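Local atomic coordinates of ribulose-bisphosphate carboxylase (Alicyclobacillus acidocaldarius subsp. acidocaldarius, PDB entry 4NAS), a protein that belongs to the ribulose-bisphosphate carboxylase large-chain family, joining an N-terminal alpha/beta domain to a TIM-barrel catalytic domain that carries a metal site. Residues G58-R64 with A76-A81; T90-L95 with Y248-A252; M146-K150 with A163-Q167; I340-V345 with A377-I382. Numbering follows the deposited sequence.

Interaction 1 (G58-R64 with A76-A81); sequences GRVEGIR and AEIDIA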
loop_
_atom_site.group_PDB
_atom_site.type_symbol
_atom_site.label_atom_id
_atom_site.label_comp_id
_atom_site.label_asym_id
_atom_site.label_seq_id
_atom_site.Cartn_x
_atom_site.Cartn_y
_atom_site.Cartn_z
ATOM N N GLY B 58 13.265 -14.136 16.642
ATOM C CA GLY B 58 13.734 -12.759 16.638
ATOM C C GLY B 58 14.384 -12.362 17.950
ATOM O O GLY B 58 14.403 -13.152 18.901
ATOM N N ARG B 59 14.947 -11.155 18.000
ATOM C CA ARG B 59 15.582 -10.661 19.226
ATOM C C ARG B 59 15.420 -9.153 19.371
ATOM O O ARG B 59 15.295 -8.437 18.377
ATOM C CB ARG B 59 17.070 -11.036 19.283
ATOM C CG ARG B 59 17.592 -11.716 18.034
ATOM C CD ARG B 59 19.101 -11.670 17.925
ATOM N NE ARG B 59 19.522 -12.174 16.620
ATOM C CZ ARG B 59 20.032 -11.424 15.648
ATOM N NH1 ARG B 59 20.371 -11.982 14.495
ATOM N NH2 ARG B 59 20.217 -10.122 15.829
ATOM N N VAL B 60 15.402 -8.683 20.613
ATOM C CA VAL B 60 15.344 -7.263 20.904
ATOM C C VAL B 60 16.774 -6.728 20.919
ATOM O O VAL B 60 17.603 -7.179 21.708
ATOM C CB VAL B 60 14.664 -6.981 22.254
ATOM C CG1 VAL B 60 14.736 -5.510 22.562
ATOM C CG2 VAL B 60 13.211 -7.451 22.235
ATOM N N GLU B 61 17.069 -5.782 20.032
ATOM C CA GLU B 61 18.438 -5.271 19.900
ATOM C C GLU B 61 18.687 -4.021 20.736
ATOM O O GLU B 61 19.817 -3.762 21.158
ATOM C CB GLU B 61 18.792 -5.009 18.433
ATOM C CG GLU B 61 18.782 -6.258 17.560
ATOM C CD GLU B 61 20.033 -7.103 17.717
ATOM O OE1 GLU B 61 20.959 -6.943 16.891
ATOM O OE2 GLU B 61 20.089 -7.931 18.654
ATOM N N GLY B 62 17.635 -3.247 20.977
ATOM C CA GLY B 62 17.760 -2.057 21.801
ATOM C C GLY B 62 16.442 -1.391 22.137
ATOM O O GLY B 62 15.483 -1.436 21.363
ATOM N N ILE B 63 16.398 -0.790 23.322
ATOM C CA ILE B 63 15.262 0.011 23.766
ATOM C C ILE B 63 15.778 1.358 24.255
ATOM O O ILE B 63 16.613 1.405 25.147
ATOM C CB ILE B 63 14.522 -0.653 24.936
ATOM C CG1 ILE B 63 14.085 -2.078 24.569
ATOM C CG2 ILE B 63 13.340 0.206 25.370
ATOM C CD1 ILE B 63 13.079 -2.656 25.509
ATOM N N ARG B 64 15.281 2.443 23.672
ATOM C CA ARG B 64 15.753 3.783 23.999
ATOM C C ARG B 64 14.586 4.716 24.313
ATOM O O ARG B 64 13.780 5.034 23.445
ATOM C CB ARG B 64 16.573 4.366 22.844
ATOM C CG ARG B 64 17.826 3.576 22.479
ATOM C CD ARG B 64 18.540 4.202 21.291
ATOM N NE ARG B 64 17.774 4.100 20.047
ATOM C CZ ARG B 64 17.760 3.017 19.276
ATOM N NH1 ARG B 64 18.467 1.947 19.629
ATOM N NH2 ARG B 64 17.047 2.996 18.159
ATOM N N ALA B 76 9.526 6.107 22.939
ATOM C CA ALA B 76 10.724 5.299 22.896
ATOM C C ALA B 76 11.006 4.771 21.504
ATOM O O ALA B 76 10.117 4.731 20.635
ATOM C CB ALA B 76 10.619 4.147 23.890
ATOM N N GLU B 77 12.260 4.391 21.293
ATOM C CA GLU B 77 12.643 3.637 20.115
ATOM C C GLU B 77 12.968 2.220 20.547
ATOM O O GLU B 77 13.565 1.997 21.602
ATOM C CB GLU B 77 13.858 4.257 19.429
ATOM C CG GLU B 77 13.508 5.472 18.581
ATOM C CD GLU B 77 14.694 6.007 17.817
ATOM O OE1 GLU B 77 15.787 5.412 17.922
ATOM O OE2 GLU B 77 14.529 7.027 17.114
ATOM N N ILE B 78 12.547 1.260 19.740
ATOM C CA ILE B 78 12.856 -0.131 19.997
ATOM C C ILE B 78 13.455 -0.656 18.714
ATOM O O ILE B 78 12.968 -0.308 17.639
ATOM C CB ILE B 78 11.580 -0.899 20.324
ATOM C CG1 ILE B 78 11.034 -0.443 21.675
ATOM C CG2 ILE B 78 11.836 -2.389 20.334
ATOM C CD1 ILE B 78 9.670 -0.981 21.977
ATOM N N ASP B 79 14.523 -1.447 18.820
ATOM C CA ASP B 79 15.106 -2.115 17.654
ATOM C C ASP B 79 14.810 -3.612 17.751
ATOM O O ASP B 79 15.091 -4.223 18.784
ATOM C CB ASP B 79 16.636 -1.927 17.609
ATOM C CG ASP B 79 17.069 -0.465 17.488
ATOM O OD1 ASP B 79 16.334 0.363 16.921
ATOM O OD2 ASP B 79 18.187 -0.156 17.955
ATOM N N ILE B 80 14.241 -4.199 16.697
ATOM C CA ILE B 80 13.960 -5.642 16.669
ATOM C C ILE B 80 14.695 -6.309 15.490
ATOM O O ILE B 80 14.671 -5.786 14.365
ATOM C CB ILE B 80 12.443 -5.935 16.541
ATOM C CG1 ILE B 80 11.643 -5.260 17.663
ATOM C CG2 ILE B 80 12.174 -7.436 16.527
ATOM C CD1 ILE B 80 12.030 -5.730 19.077
ATOM N N ALA B 81 15.366 -7.434 15.748
ATOM C CA ALA B 81 16.037 -8.197 14.691
ATOM C C ALA B 81 15.182 -9.382 14.219
ATOM O O ALA B 81 14.815 -10.243 15.020
ATOM C CB ALA B 81 17.397 -8.681 15.162
#

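Interaction 2 (T90-L95 with Y248-A252); sequences TFASLL and YDVVA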
loop_
_atom_site.group_PDB
_atom_site.type_symbol
_atom_site.label_atom_id
_atom_site.label_comp_id
_atom_site.label_asym_id
_atom_site.label_seq_id
_atom_site.Cartn_x
_atom_site.Cartn_y
_atom_site.Cartn_z
ATOM N N THR B 90 10.502 -11.197 -1.052
ATOM C CA THR B 90 9.508 -10.265 -1.599
ATOM C C THR B 90 9.211 -9.113 -0.656
ATOM O O THR B 90 9.403 -9.208 0.560
ATOM C CB THR B 90 8.178 -10.961 -1.893
ATOM O OG1 THR B 90 7.694 -11.571 -0.684
ATOM C CG2 THR B 90 8.357 -12.010 -3.011
ATOM N N PHE B 91 8.720 -8.014 -1.217
ATOM C CA PHE B 91 8.314 -6.896 -0.371
ATOM C C PHE B 91 7.162 -7.300 0.559
ATOM O O PHE B 91 7.103 -6.846 1.711
ATOM C CB PHE B 91 7.915 -5.695 -1.217
ATOM C CG PHE B 91 9.064 -5.084 -1.941
ATOM C CD1 PHE B 91 9.859 -4.137 -1.317
ATOM C CD2 PHE B 91 9.380 -5.493 -3.232
ATOM C CE1 PHE B 91 10.935 -3.573 -1.986
ATOM C CE2 PHE B 91 10.455 -4.931 -3.905
ATOM C CZ PHE B 91 11.230 -3.970 -3.281
ATOM N N ALA B 92 6.264 -8.155 0.079
ATOM C CA ALA B 92 5.185 -8.643 0.952
ATOM C C ALA B 92 5.728 -9.283 2.228
ATOM O O ALA B 92 5.239 -9.016 3.324
ATOM C CB ALA B 92 4.289 -9.624 0.222
ATOM N N SER B 93 6.711 -10.162 2.082
ATOM C CA SER B 93 7.222 -10.892 3.240
ATOM C C SER B 93 7.889 -9.902 4.184
ATOM O O SER B 93 7.687 -9.946 5.389
ATOM C CB SER B 93 8.240 -11.938 2.820
ATOM O OG SER B 93 9.395 -11.289 2.322
ATOM N N LEU B 94 8.649 -8.980 3.607
ATOM C CA LEU B 94 9.348 -7.975 4.369
ATOM C C LEU B 94 8.377 -7.088 5.164
ATOM O O LEU B 94 8.497 -6.947 6.385
ATOM C CB LEU B 94 10.215 -7.131 3.430
ATOM C CG LEU B 94 10.897 -5.957 4.131
ATOM C CD1 LEU B 94 11.838 -6.487 5.247
ATOM C CD2 LEU B 94 11.647 -5.049 3.140
ATOM N N LEU B 95 7.412 -6.494 4.465
ATOM C CA LEU B 95 6.461 -5.564 5.101
ATOM C C LEU B 95 5.533 -6.225 6.137
ATOM O O LEU B 95 5.275 -5.678 7.227
ATOM C CB LEU B 95 5.657 -4.812 4.008
ATOM C CG LEU B 95 6.583 -3.838 3.261
ATOM C CD1 LEU B 95 5.876 -2.997 2.166
ATOM C CD2 LEU B 95 7.256 -2.895 4.255
ATOM N N TYR B 248 4.888 -2.756 -4.318
ATOM C CA TYR B 248 6.303 -2.826 -4.687
ATOM C C TYR B 248 6.678 -4.105 -5.433
ATOM O O TYR B 248 7.567 -4.093 -6.304
ATOM C CB TYR B 248 7.232 -2.624 -3.475
ATOM C CG TYR B 248 7.175 -1.260 -2.822
ATOM C CD1 TYR B 248 8.011 -0.221 -3.248
ATOM C CD2 TYR B 248 6.325 -1.018 -1.758
ATOM C CE1 TYR B 248 7.968 1.023 -2.657
ATOM C CE2 TYR B 248 6.272 0.238 -1.156
ATOM C CZ TYR B 248 7.107 1.246 -1.599
ATOM O OH TYR B 248 7.059 2.485 -0.998
ATOM N N ASP B 249 6.034 -5.210 -5.071
ATOM C CA ASP B 249 6.316 -6.485 -5.729
ATOM C C ASP B 249 5.888 -6.471 -7.177
ATOM O O ASP B 249 6.530 -7.122 -7.999
ATOM C CB ASP B 249 5.650 -7.653 -5.013
ATOM C CG ASP B 249 6.376 -8.039 -3.746
ATOM O OD1 ASP B 249 7.622 -8.152 -3.786
ATOM O OD2 ASP B 249 5.702 -8.187 -2.706
ATOM N N VAL B 250 4.787 -5.769 -7.466
ATOM C CA VAL B 250 4.317 -5.597 -8.830
ATOM C C VAL B 250 5.396 -4.916 -9.651
ATOM O O VAL B 250 5.777 -5.414 -10.720
ATOM C CB VAL B 250 3.034 -4.726 -8.916
ATOM C CG1 VAL B 250 2.869 -4.185 -10.322
ATOM C CG2 VAL B 250 1.807 -5.521 -8.554
ATOM N N VAL B 251 5.880 -3.777 -9.152
ATOM C CA VAL B 251 6.963 -3.039 -9.808
ATOM C C VAL B 251 8.267 -3.829 -9.895
ATOM O O VAL B 251 8.990 -3.728 -10.895
ATOM C CB VAL B 251 7.187 -1.647 -9.130
ATOM C CG1 VAL B 251 8.279 -0.856 -9.837
ATOM C CG2 VAL B 251 5.876 -0.868 -9.162
ATOM N N ALA B 252 8.559 -4.636 -8.871
ATOM C CA ALA B 252 9.770 -5.477 -8.876
ATOM C C ALA B 252 9.848 -6.402 -10.083
ATOM O O ALA B 252 10.925 -6.572 -10.683
ATOM C CB ALA B 252 9.882 -6.300 -7.579
#

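Interaction 3 (M146-K150 with A163-Q167); sequences MSIFK and AFGEQ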
loop_
_atom_site.group_PDB
_atom_site.type_symbol
_atom_site.label_atom_id
_atom_site.label_comp_id
_atom_site.label_asym_id
_atom_site.label_seq_id
_atom_site.Cartn_x
_atom_site.Cartn_y
_atom_site.Cartn_z
HETATM N N MSE B 146 13.068 17.756 -17.218
HETATM C CA MSE B 146 11.808 17.065 -17.472
HETATM C C MSE B 146 10.604 18.010 -17.389
HETATM O O MSE B 146 10.511 18.817 -16.464
HETATM C CB MSE B 146 11.636 15.896 -16.498
HETATM C CG MSE B 146 10.334 15.115 -16.664
HETATM SE SE MSE B 146 10.461 13.470 -15.585
HETATM C CE MSE B 146 10.476 14.309 -13.846
ATOM N N SER B 147 9.710 17.918 -18.376
ATOM C CA SER B 147 8.453 18.692 -18.393
ATOM C C SER B 147 7.253 17.765 -18.114
ATOM O O SER B 147 7.311 16.560 -18.362
ATOM C CB SER B 147 8.290 19.459 -19.726
ATOM O OG SER B 147 7.180 20.350 -19.704
ATOM N N ILE B 148 6.186 18.309 -17.532
ATOM C CA ILE B 148 4.989 17.523 -17.264
ATOM C C ILE B 148 3.785 18.105 -17.997
ATOM O O ILE B 148 3.549 19.306 -17.917
ATOM C CB ILE B 148 4.659 17.507 -15.753
ATOM C CG1 ILE B 148 5.876 17.045 -14.942
ATOM C CG2 ILE B 148 3.426 16.659 -15.491
ATOM C CD1 ILE B 148 5.912 17.541 -13.507
ATOM N N PHE B 149 3.030 17.258 -18.695
ATOM C CA PHE B 149 1.771 17.661 -19.334
ATOM C C PHE B 149 0.887 18.447 -18.382
ATOM O O PHE B 149 0.614 18.006 -17.274
ATOM C CB PHE B 149 0.981 16.441 -19.829
ATOM C CG PHE B 149 1.336 16.015 -21.208
ATOM C CD1 PHE B 149 2.443 15.211 -21.438
ATOM C CD2 PHE B 149 0.577 16.429 -22.291
ATOM C CE1 PHE B 149 2.776 14.837 -22.733
ATOM C CE2 PHE B 149 0.911 16.043 -23.573
ATOM C CZ PHE B 149 2.007 15.247 -23.790
ATOM N N LYS B 150 0.424 19.609 -18.810
ATOM C CA LYS B 150 -0.441 20.392 -17.931
ATOM C C LYS B 150 -1.880 19.852 -17.938
ATOM O O LYS B 150 -2.627 20.026 -16.961
ATOM C CB LYS B 150 -0.389 21.881 -18.297
ATOM C CG LYS B 150 -1.070 22.254 -19.600
ATOM C CD LYS B 150 -0.841 23.723 -19.911
ATOM C CE LYS B 150 -1.511 24.130 -21.215
ATOM N NZ LYS B 150 -0.950 25.406 -21.730
ATOM N N ALA B 163 0.658 19.569 -27.704
ATOM C CA ALA B 163 1.077 19.898 -26.353
ATOM C C ALA B 163 2.435 19.252 -26.097
ATOM O O ALA B 163 3.274 19.811 -25.393
ATOM C CB ALA B 163 0.042 19.408 -25.338
ATOM N N PHE B 164 2.644 18.074 -26.672
ATOM C CA PHE B 164 3.922 17.401 -26.517
ATOM C C PHE B 164 4.978 18.200 -27.260
ATOM O O PHE B 164 6.084 18.401 -26.756
ATOM C CB PHE B 164 3.868 15.958 -27.031
ATOM C CG PHE B 164 5.210 15.282 -27.054
ATOM C CD1 PHE B 164 5.732 14.718 -25.904
ATOM C CD2 PHE B 164 5.962 15.245 -28.220
ATOM C CE1 PHE B 164 6.977 14.106 -25.915
ATOM C CE2 PHE B 164 7.207 14.641 -28.237
ATOM C CZ PHE B 164 7.713 14.070 -27.080
ATOM N N GLY B 165 4.614 18.675 -28.451
ATOM C CA GLY B 165 5.531 19.404 -29.302
ATOM C C GLY B 165 6.015 20.699 -28.681
ATOM O O GLY B 165 7.205 21.007 -28.733
ATOM N N GLU B 166 5.086 21.459 -28.104
ATOM C CA GLU B 166 5.415 22.681 -27.380
ATOM C C GLU B 166 6.477 22.446 -26.319
ATOM O O GLU B 166 7.441 23.190 -26.243
ATOM C CB GLU B 166 4.169 23.296 -26.742
ATOM C CG GLU B 166 3.195 23.910 -27.742
ATOM C CD GLU B 166 3.817 25.029 -28.575
ATOM O OE1 GLU B 166 4.340 24.746 -29.678
ATOM O OE2 GLU B 166 3.770 26.197 -28.127
ATOM N N GLN B 167 6.301 21.412 -25.500
ATOM C CA GLN B 167 7.327 21.064 -24.513
ATOM C C GLN B 167 8.670 20.693 -25.151
ATOM O O GLN B 167 9.715 21.202 -24.742
ATOM C CB GLN B 167 6.844 19.956 -23.569
ATOM C CG GLN B 167 5.805 20.437 -22.568
ATOM C CD GLN B 167 4.995 19.305 -21.999
ATOM O OE1 GLN B 167 5.137 18.940 -20.815
ATOM N NE2 GLN B 167 4.133 18.731 -22.829
#

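Interaction 4 (I340-V345 with A377-I382); sequences IYPGLV and AFFDAI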
loop_
_atom_site.group_PDB
_atom_site.type_symbol
_atom_site.label_atom_id
_atom_site.label_comp_id
_atom_site.label_asym_id
_atom_site.label_seq_id
_atom_site.Cartn_x
_atom_site.Cartn_y
_atom_site.Cartn_z
ATOM N N ILE B 340 10.354 24.146 -8.304
ATOM C CA ILE B 340 11.470 24.022 -9.230
ATOM C C ILE B 340 11.379 25.094 -10.328
ATOM O O ILE B 340 10.559 24.978 -11.225
ATOM C CB ILE B 340 11.461 22.635 -9.892
ATOM C CG1 ILE B 340 11.359 21.534 -8.827
ATOM C CG2 ILE B 340 12.677 22.452 -10.806
ATOM C CD1 ILE B 340 12.523 21.498 -7.806
ATOM N N TYR B 341 12.225 26.124 -10.239
ATOM C CA TYR B 341 12.328 27.181 -11.255
ATOM C C TYR B 341 13.782 27.483 -11.607
ATOM O O TYR B 341 14.684 27.163 -10.819
ATOM C CB TYR B 341 11.672 28.443 -10.729
ATOM C CG TYR B 341 10.278 28.197 -10.240
ATOM C CD1 TYR B 341 9.234 28.016 -11.140
ATOM C CD2 TYR B 341 10.003 28.120 -8.882
ATOM C CE1 TYR B 341 7.951 27.796 -10.698
ATOM C CE2 TYR B 341 8.728 27.889 -8.432
ATOM C CZ TYR B 341 7.700 27.733 -9.340
ATOM O OH TYR B 341 6.409 27.505 -8.893
ATOM N N PRO B 342 14.018 28.111 -12.781
ATOM C CA PRO B 342 15.394 28.371 -13.230
ATOM C C PRO B 342 16.246 29.104 -12.200
ATOM O O PRO B 342 17.438 28.829 -12.107
ATOM C CB PRO B 342 15.192 29.227 -14.485
ATOM C CG PRO B 342 13.908 28.707 -15.062
ATOM C CD PRO B 342 13.037 28.488 -13.819
ATOM N N GLY B 343 15.633 29.977 -11.404
ATOM C CA GLY B 343 16.353 30.697 -10.371
ATOM C C GLY B 343 16.870 29.773 -9.282
ATOM O O GLY B 343 17.814 30.103 -8.565
ATOM N N LEU B 344 16.256 28.605 -9.162
ATOM C CA LEU B 344 16.656 27.656 -8.131
ATOM C C LEU B 344 17.761 26.726 -8.617
ATOM O O LEU B 344 18.385 26.052 -7.803
ATOM C CB LEU B 344 15.453 26.854 -7.612
ATOM C CG LEU B 344 15.629 26.089 -6.287
ATOM C CD1 LEU B 344 15.757 27.051 -5.092
ATOM C CD2 LEU B 344 14.527 25.024 -6.038
ATOM N N VAL B 345 18.005 26.697 -9.929
ATOM C CA VAL B 345 19.014 25.799 -10.506
ATOM C C VAL B 345 20.394 25.762 -9.822
ATOM O O VAL B 345 20.921 24.676 -9.577
ATOM C CB VAL B 345 19.137 25.917 -12.048
ATOM C CG1 VAL B 345 20.405 25.236 -12.552
ATOM C CG2 VAL B 345 17.918 25.302 -12.723
ATOM N N ALA B 377 14.719 28.435 -20.646
ATOM C CA ALA B 377 15.102 29.029 -19.358
ATOM C C ALA B 377 15.964 28.129 -18.484
ATOM O O ALA B 377 16.946 28.579 -17.894
ATOM C CB ALA B 377 13.862 29.421 -18.580
ATOM N N PHE B 378 15.585 26.861 -18.368
ATOM C CA PHE B 378 16.351 25.947 -17.534
ATOM C C PHE B 378 17.715 25.699 -18.159
ATOM O O PHE B 378 18.741 25.718 -17.477
ATOM C CB PHE B 378 15.597 24.634 -17.288
ATOM C CG PHE B 378 14.478 24.757 -16.282
ATOM C CD1 PHE B 378 14.745 24.713 -14.915
ATOM C CD2 PHE B 378 13.160 24.894 -16.696
ATOM C CE1 PHE B 378 13.719 24.830 -13.981
ATOM C CE2 PHE B 378 12.135 25.012 -15.775
ATOM C CZ PHE B 378 12.413 24.979 -14.412
ATOM N N PHE B 379 17.734 25.482 -19.462
ATOM C CA PHE B 379 18.998 25.340 -20.161
ATOM C C PHE B 379 19.895 26.594 -20.058
ATOM O O PHE B 379 21.122 26.475 -19.963
ATOM C CB PHE B 379 18.760 24.861 -21.604
ATOM C CG PHE B 379 18.394 23.397 -21.694
ATOM C CD1 PHE B 379 19.368 22.414 -21.542
ATOM C CD2 PHE B 379 17.083 23.000 -21.901
ATOM C CE1 PHE B 379 19.043 21.061 -21.599
ATOM C CE2 PHE B 379 16.749 21.637 -21.961
ATOM C CZ PHE B 379 17.731 20.674 -21.815
ATOM N N ASP B 380 19.290 27.782 -20.020
ATOM C CA ASP B 380 20.046 29.029 -19.823
ATOM C C ASP B 380 20.755 29.072 -18.452
ATOM O O ASP B 380 21.922 29.484 -18.335
ATOM C CB ASP B 380 19.129 30.256 -19.973
ATOM C CG ASP B 380 18.659 30.480 -21.412
ATOM O OD1 ASP B 380 19.398 30.104 -22.344
ATOM O OD2 ASP B 380 17.550 31.048 -21.605
ATOM N N ALA B 381 20.037 28.648 -17.423
ATOM C CA ALA B 381 20.573 28.563 -16.066
ATOM C C ALA B 381 21.640 27.482 -15.943
ATOM O O ALA B 381 22.634 27.654 -15.240
ATOM C CB ALA B 381 19.442 28.304 -15.072
ATOM N N ILE B 382 21.418 26.353 -16.607
ATOM C CA ILE B 382 22.434 25.309 -16.681
ATOM C C ILE B 382 23.706 25.891 -17.292
ATOM O O ILE B 382 24.807 25.710 -16.762
ATOM C CB ILE B 382 21.926 24.079 -17.470
ATOM C CG1 ILE B 382 20.949 23.278 -16.594
ATOM C CG2 ILE B 382 23.108 23.207 -17.950
ATOM C CD1 ILE B 382 20.388 22.008 -17.242
#

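Interaction 1 (G58-R64 with A76-A81)
Arg64 leaves its backbone with chi1 m and chi2 t, then bends at chi3 (m), which turns its guanidinium edge-on to two acidic residues of 76-81. NH1 donates to Asp79 OD2 at 2.7 Å and NH2 to Asp79 OD1 at 3.0 Å. Glu77 OE1 accepts from Arg64 NH2 (2.7 Å) and NE (3.2 Å), completing a salt-bridge network on the face that all three side chains share; Thr16 also hydrogen-bonds Asp79 OD1. The strands form an antiparallel hairpin (152° between short axes) interrupted by a classic beta bulge: Glu61 N donates to Asp79 O at 2.8 Å, while Gly62 N reaches the same oxygen weakly at 3.5 Å. Glu61, with phi/psi of -94/-28, shifts the register by one. At the far end, Arg59 has an unusual chi1 of 5°; its NH2 lies 3.4 Å from Glu61 OE1, a salt bridge, and Ala81 CB sits over the guanidinium. On the opposite face, Val60 CG2 meets Ile80 CD1 (3.8 Å), and Val60 and Ile63 touch helix 26-36.

Interaction 2 (T90-L95 with Y248-A252)
Thr90 is the N-cap of helix 91-99: its OG1, which is also bonded to Asn88, accepts from Ser93 N at 3.3 Å, and its CB lies 3.4 Å from Asp249 OD1. The next two residues point first-turn amides, which have no acceptor further back within the helix, at the carboxylate of Asp249. Phe91 N donates to Asp249 OD1 and Ala92 N to Asp249 OD2, each at 2.8 Å, so both oxygens are engaged. The Phe91 ring receives Tyr248 CB over one face, 3.6 Å from the centroid and 18° off the normal, a CH-pi contact, while Ala252 CB approaches the ring edge, 4.0 Å from Phe91 CE2. One turn on, Leu95 CD1 reaches Tyr248 CD2 at 4.4 Å. The short helical axes run 151° apart and 10.3 Å from each other, linking the N-terminal domain to the catalytic domain. Helix 284-295 packs against both Phe91 and Tyr248, whose OH bonds Val287 O; Ala92 meets Tyr246 of the second subunit.

Interaction 3 (M146-K150 with A163-Q167)
Phe149 turns one face of its ring to Gln167 NE2, with Phe149 CE1 4.1 Å from that nitrogen. The same ring reaches the preceding turn of the helix, where Phe149 CE2 lies 3.9 Å from Ala163 CB and Phe149 CZ lies 3.8 Å from Phe164 CB. Phe149 has more of its surface covered by the helix (78 Å²) than any other residue of 146-150, although its CA-to-CB bond points sideways.

The polar half of the contact centres on Gln167. Ser147 OG donates to Gln167 OE1 at 2.7 Å, and Gln167 NE2 turns back to donate to Ala163 O at 2.9 Å within its own helix. The amide is thus bonded through both its oxygen and its nitrogen, with NE2 over the Phe149 ring and the amide plane steeply inclined to it. Proximity alone does not make further bonds: Phe149 N is 3.4 Å from Gln167 OE1, but at a poor angle. That oxygen does take a weak bond from His365.

The geometry is that of a beta-alpha unit of the TIM barrel, in which strand 144-146 gives way to a loop and helix 157-168 returns along the outside. Ile148 points away from the helix and its side chain comes within about 5 Å of a bound calcium ion. Met146, a selenomethionine, pairs through its backbone with strand 357-359; Ser147 touches helix 362-365, and Val175 lies against Phe149, Phe164 and Gln167, filling in beside helix 157-168.

Interaction 4 (I340-V345 with A377-I382)
No hydrogen bond crosses this contact, which buries 324 Å², mostly between apolar side chains. Its one CH-pi interaction places Pro342 CG 3.9 Å from the centroid of the Phe378 ring and only 4° off the normal, so the proline sits squarely over the face. Other apolar contacts accompany it: Pro342 CG meets Ala377 CB at 3.6 Å, Val345 CB meets Ala381 CB at 3.9 Å, and Val345 CG2 approaches the Phe378 ring edge, 3.9 Å from CD1. Backbone atoms also touch the ring, with Ile340 O 3.7 Å from Phe378 CZ and Pro342 N 3.5 Å from Phe378 CE1. Hydrogen bonds within 340-345 shape this surface: Leu344 N to Tyr341 O (2.7 Å) and Val345 N to Pro342 O (3.1 Å) wind the 3-10 turn that presents Pro342 and Val345 together. Helix 399-408 adds Ala404 against Pro342 and Ala377. Following strand 333-337 and leading into helix 345-352, the turn packs on helix 371-386 as neighbouring beta-alpha units do around a TIM barrel.

How the interactions relate
Along the chain, interaction 1 closes first, within the N-terminal domain, where strand 73-83 is followed by helix 91-99, which carries the first half of interaction 2. Those two centres lie 24 Å apart. Interaction 2 spans both domains, and the long loop it closes contains interaction 3; interaction 4 comes last. Interactions 3 and 4 both belong to the barrel, with centres 17 Å apart and nearest atoms about 6 Å apart, close to where strands 144-146 and 357-359 pair. The centre of interaction 1 lies about 49 and 46 Å from theirs, across the chain's centre. Interaction 2 thus joins the N-terminal domain to the barrel; interaction 3 packs loop on helix within one beta-alpha unit, and interaction 4 packs one unit on the next.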